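Local structure of titin (Homo sapiens, 2A38) at residues Ser21-Glu26 against Ala93-Lys98. The protein spans the half-sarcomere of striated muscle as a giant elastic filament, its N-terminal immunoglobulin doublet Z1Z2 lying at the Z-disc. Sequence-based numbering, arbitrary orientation.
Sequences STATFE and AELLVK. With CD (cadmium ion), chain D.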
ATOM      1  N   SER A  21       3.783   5.510  -0.701  1.00 42.52           N
ATOM      2  CA  SER A  21       4.400   6.384  -1.695  1.00 42.46           C
ATOM      3  C   SER A  21       5.870   6.525  -1.326  1.00 42.13           C
ATOM      4  O   SER A  21       6.293   6.084  -0.254  1.00 41.60           O
ATOM      5  CB  SER A  21       3.742   7.769  -1.709  1.00 43.65           C
ATOM      6  OG  SER A  21       2.445   7.722  -2.278  1.00 45.46           O
ATOM      7  N   THR A  22       6.649   7.128  -2.215  1.00 41.63           N
ATOM      8  CA  THR A  22       8.071   7.314  -1.955  1.00 41.96           C
ATOM      9  C   THR A  22       8.289   8.629  -1.220  1.00 40.18           C
ATOM     10  O   THR A  22       7.650   9.635  -1.528  1.00 39.55           O
ATOM     11  CB  THR A  22       8.890   7.329  -3.270  1.00 43.78           C
ATOM     12  OG1 THR A  22       8.468   8.429  -4.088  1.00 47.29           O
ATOM     13  CG2 THR A  22       8.685   6.035  -4.042  1.00 43.11           C
ATOM     14  N   ALA A  23       9.181   8.610  -0.234  1.00 39.37           N
ATOM     15  CA  ALA A  23       9.492   9.811   0.542  1.00 38.63           C
ATOM     16  C   ALA A  23      10.944  10.194   0.317  1.00 37.66           C
ATOM     17  O   ALA A  23      11.834   9.340   0.329  1.00 36.03           O
ATOM     18  CB  ALA A  23       9.242   9.575   2.030  1.00 37.67           C
ATOM     19  N   THR A  24      11.176  11.484   0.109  1.00 37.31           N
ATOM     20  CA  THR A  24      12.522  11.962  -0.122  1.00 36.31           C
ATOM     21  C   THR A  24      12.882  13.212   0.658  1.00 35.20           C
ATOM     22  O   THR A  24      12.157  14.213   0.645  1.00 35.67           O
ATOM     23  CB  THR A  24      12.767  12.260  -1.608  1.00 36.90           C
ATOM     24  OG1 THR A  24      12.304  11.158  -2.397  1.00 39.30           O
ATOM     25  CG2 THR A  24      14.258  12.457  -1.866  1.00 36.61           C
ATOM     26  N   PHE A  25      14.012  13.120   1.351  1.00 32.97           N
ATOM     27  CA  PHE A  25      14.586  14.218   2.109  1.00 28.81           C
ATOM     28  C   PHE A  25      15.836  14.564   1.308  1.00 27.06           C
ATOM     29  O   PHE A  25      16.601  13.678   0.939  1.00 25.84           O
ATOM     30  CB  PHE A  25      14.978  13.758   3.514  1.00 29.26           C
ATOM     31  CG  PHE A  25      13.864  13.843   4.514  1.00 30.82           C
ATOM     32  CD1 PHE A  25      13.454  12.717   5.216  1.00 31.10           C
ATOM     33  CD2 PHE A  25      13.230  15.061   4.763  1.00 32.04           C
ATOM     34  CE1 PHE A  25      12.427  12.803   6.158  1.00 31.87           C
ATOM     35  CE2 PHE A  25      12.200  15.158   5.705  1.00 32.52           C
ATOM     36  CZ  PHE A  25      11.799  14.028   6.402  1.00 31.31           C
ATOM     37  N   GLU A  26      16.031  15.843   1.016  1.00 25.40           N
ATOM     38  CA  GLU A  26      17.195  16.271   0.259  1.00 25.21           C
ATOM     39  C   GLU A  26      17.729  17.565   0.861  1.00 23.97           C
ATOM     40  O   GLU A  26      16.974  18.371   1.395  1.00 23.79           O
ATOM     41  CB  GLU A  26      16.822  16.490  -1.209  1.00 26.23           C
ATOM     42  CG  GLU A  26      17.987  16.925  -2.093  1.00 30.46           C
ATOM     43  CD  GLU A  26      17.789  18.315  -2.690  1.00 33.63           C
ATOM     44  OE1 GLU A  26      17.490  19.261  -1.922  1.00 37.21           O
ATOM     45  OE2 GLU A  26      17.938  18.467  -3.920  1.00 30.92           O
ATOM     46  N   ALA A  93      14.200  17.819  10.041  1.00 23.28           N
ATOM     47  CA  ALA A  93      12.860  17.972   9.474  1.00 24.43           C
ATOM     48  C   ALA A  93      11.987  16.828   9.965  1.00 25.10           C
ATOM     49  O   ALA A  93      12.481  15.851  10.520  1.00 23.50           O
ATOM     50  CB  ALA A  93      12.916  17.963   7.946  1.00 24.16           C
ATOM     51  N   GLU A  94      10.685  16.942   9.753  1.00 27.98           N
ATOM     52  CA  GLU A  94       9.781  15.899  10.201  1.00 31.28           C
ATOM     53  C   GLU A  94       9.074  15.214   9.038  1.00 30.87           C
ATOM     54  O   GLU A  94       8.709  15.853   8.048  1.00 29.65           O
ATOM     55  CB  GLU A  94       8.748  16.491  11.153  1.00 35.11           C
ATOM     56  CG  GLU A  94       7.858  15.458  11.798  1.00 43.64           C
ATOM     57  CD  GLU A  94       6.567  16.057  12.340  1.00 49.64           C
ATOM     58  OE1 GLU A  94       6.646  17.036  13.120  1.00 53.26           O
ATOM     59  OE2 GLU A  94       5.473  15.549  11.981  1.00 51.75           O
ATOM     60  N   LEU A  95       8.903  13.902   9.153  1.00 30.95           N
ATOM     61  CA  LEU A  95       8.214  13.133   8.126  1.00 32.10           C
ATOM     62  C   LEU A  95       6.843  12.722   8.674  1.00 33.39           C
ATOM     63  O   LEU A  95       6.752  12.041   9.694  1.00 32.47           O
ATOM     64  CB  LEU A  95       9.021  11.884   7.754  1.00 30.77           C
ATOM     65  CG  LEU A  95       8.308  10.867   6.850  1.00 30.48           C
ATOM     66  CD1 LEU A  95       7.951  11.513   5.526  1.00 30.05           C
ATOM     67  CD2 LEU A  95       9.198   9.658   6.622  1.00 29.20           C
ATOM     68  N   LEU A  96       5.783  13.163   8.005  1.00 35.32           N
ATOM     69  CA  LEU A  96       4.422  12.832   8.416  1.00 36.87           C
ATOM     70  C   LEU A  96       3.805  11.921   7.368  1.00 36.85           C
ATOM     71  O   LEU A  96       3.688  12.296   6.202  1.00 37.07           O
ATOM     72  CB  LEU A  96       3.590  14.104   8.554  1.00 38.88           C
ATOM     73  CG  LEU A  96       2.097  13.883   8.799  1.00 42.09           C
ATOM     74  CD1 LEU A  96       1.906  12.999  10.026  1.00 42.26           C
ATOM     75  CD2 LEU A  96       1.394  15.232   8.972  1.00 42.17           C
ATOM     76  N   VAL A  97       3.415  10.721   7.779  1.00 37.29           N
ATOM     77  CA  VAL A  97       2.834   9.760   6.849  1.00 38.40           C
ATOM     78  C   VAL A  97       1.308   9.739   6.913  1.00 40.11           C
ATOM     79  O   VAL A  97       0.724   9.498   7.969  1.00 39.49           O
ATOM     80  CB  VAL A  97       3.373   8.342   7.122  1.00 37.16           C
ATOM     81  CG1 VAL A  97       2.812   7.361   6.107  1.00 36.10           C
ATOM     82  CG2 VAL A  97       4.890   8.358   7.074  1.00 35.72           C
ATOM     83  N   LYS A  98       0.677   9.991   5.769  1.00 42.10           N
ATOM     84  CA  LYS A  98      -0.782  10.009   5.664  1.00 42.35           C
ATOM     85  C   LYS A  98      -1.324   8.627   5.307  1.00 40.85           C
ATOM     86  O   LYS A  98      -0.883   8.007   4.340  1.00 39.93           O
ATOM     87  CB  LYS A  98      -1.218  11.034   4.605  1.00 44.42           C
ATOM     88  CG  LYS A  98      -2.716  11.060   4.326  1.00 47.47           C
ATOM     89  CD  LYS A  98      -3.515  11.283   5.610  1.00 50.54           C
ATOM     90  CE  LYS A  98      -4.996  10.968   5.413  1.00 51.18           C
ATOM     91  NZ  LYS A  98      -5.744  10.954   6.704  1.00 51.51           N
TER
HETATM   92 CD    CD D 501      18.285  20.285  -5.045  1.00 50.47          CD
HETATM   93  O   HOH W   1      16.984  21.118  -3.336  1.00 26.97           O
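Ala23 and Phe25 on strand 23-26 face Leu95 and Ala93, respectively, on strand 93-98, the two strands running nearly antiparallel (172°) with axes 9.4 Å apart at closest approach. No hydrogen bond joins them; each belongs to a different sheet of the I-set immunoglobulin beta-sandwich, and their inward-pointing side chains, Ala23 and Phe25 against Ala93 and Leu95, pack between the sheets. Phe25 gives the largest share of the contact. With CG anti to its carbonyl carbon (chi1 -87°), the ring reaches across so that its far rim meets the opposing strand. CE2 of Phe25 lies 3.7 Å from Ala93 CB, which comes in obliquely. CZ of Phe25 is 3.8 Å from Leu95 CB, near the ring plane. The same edge meets backbone, CZ of Phe25 standing 3.9 Å from Glu94 O. An alanine in place of Phe25 would probably open a gap between the sheets and leave Ala93 CB and Leu95 CB without their aromatic partner. Tyr78, on the strand beside 93-98, also meets the Phe25 ring, their planes about 35° apart. Leu95, CG anti to the backbone N, extends its CD1 to 4.2 Å from Ala23 CB, and also touches Val15 and Val17 of the edge strand 15-18. Next to Phe25, Glu26 turns to the outer side of its sheet, where OE2 accepts a hydrogen bond from Arg62 and binds a cadmium ion shared with His28 and a water; the bond from Glu26 OE2 to cadmium measures 2.2 Å.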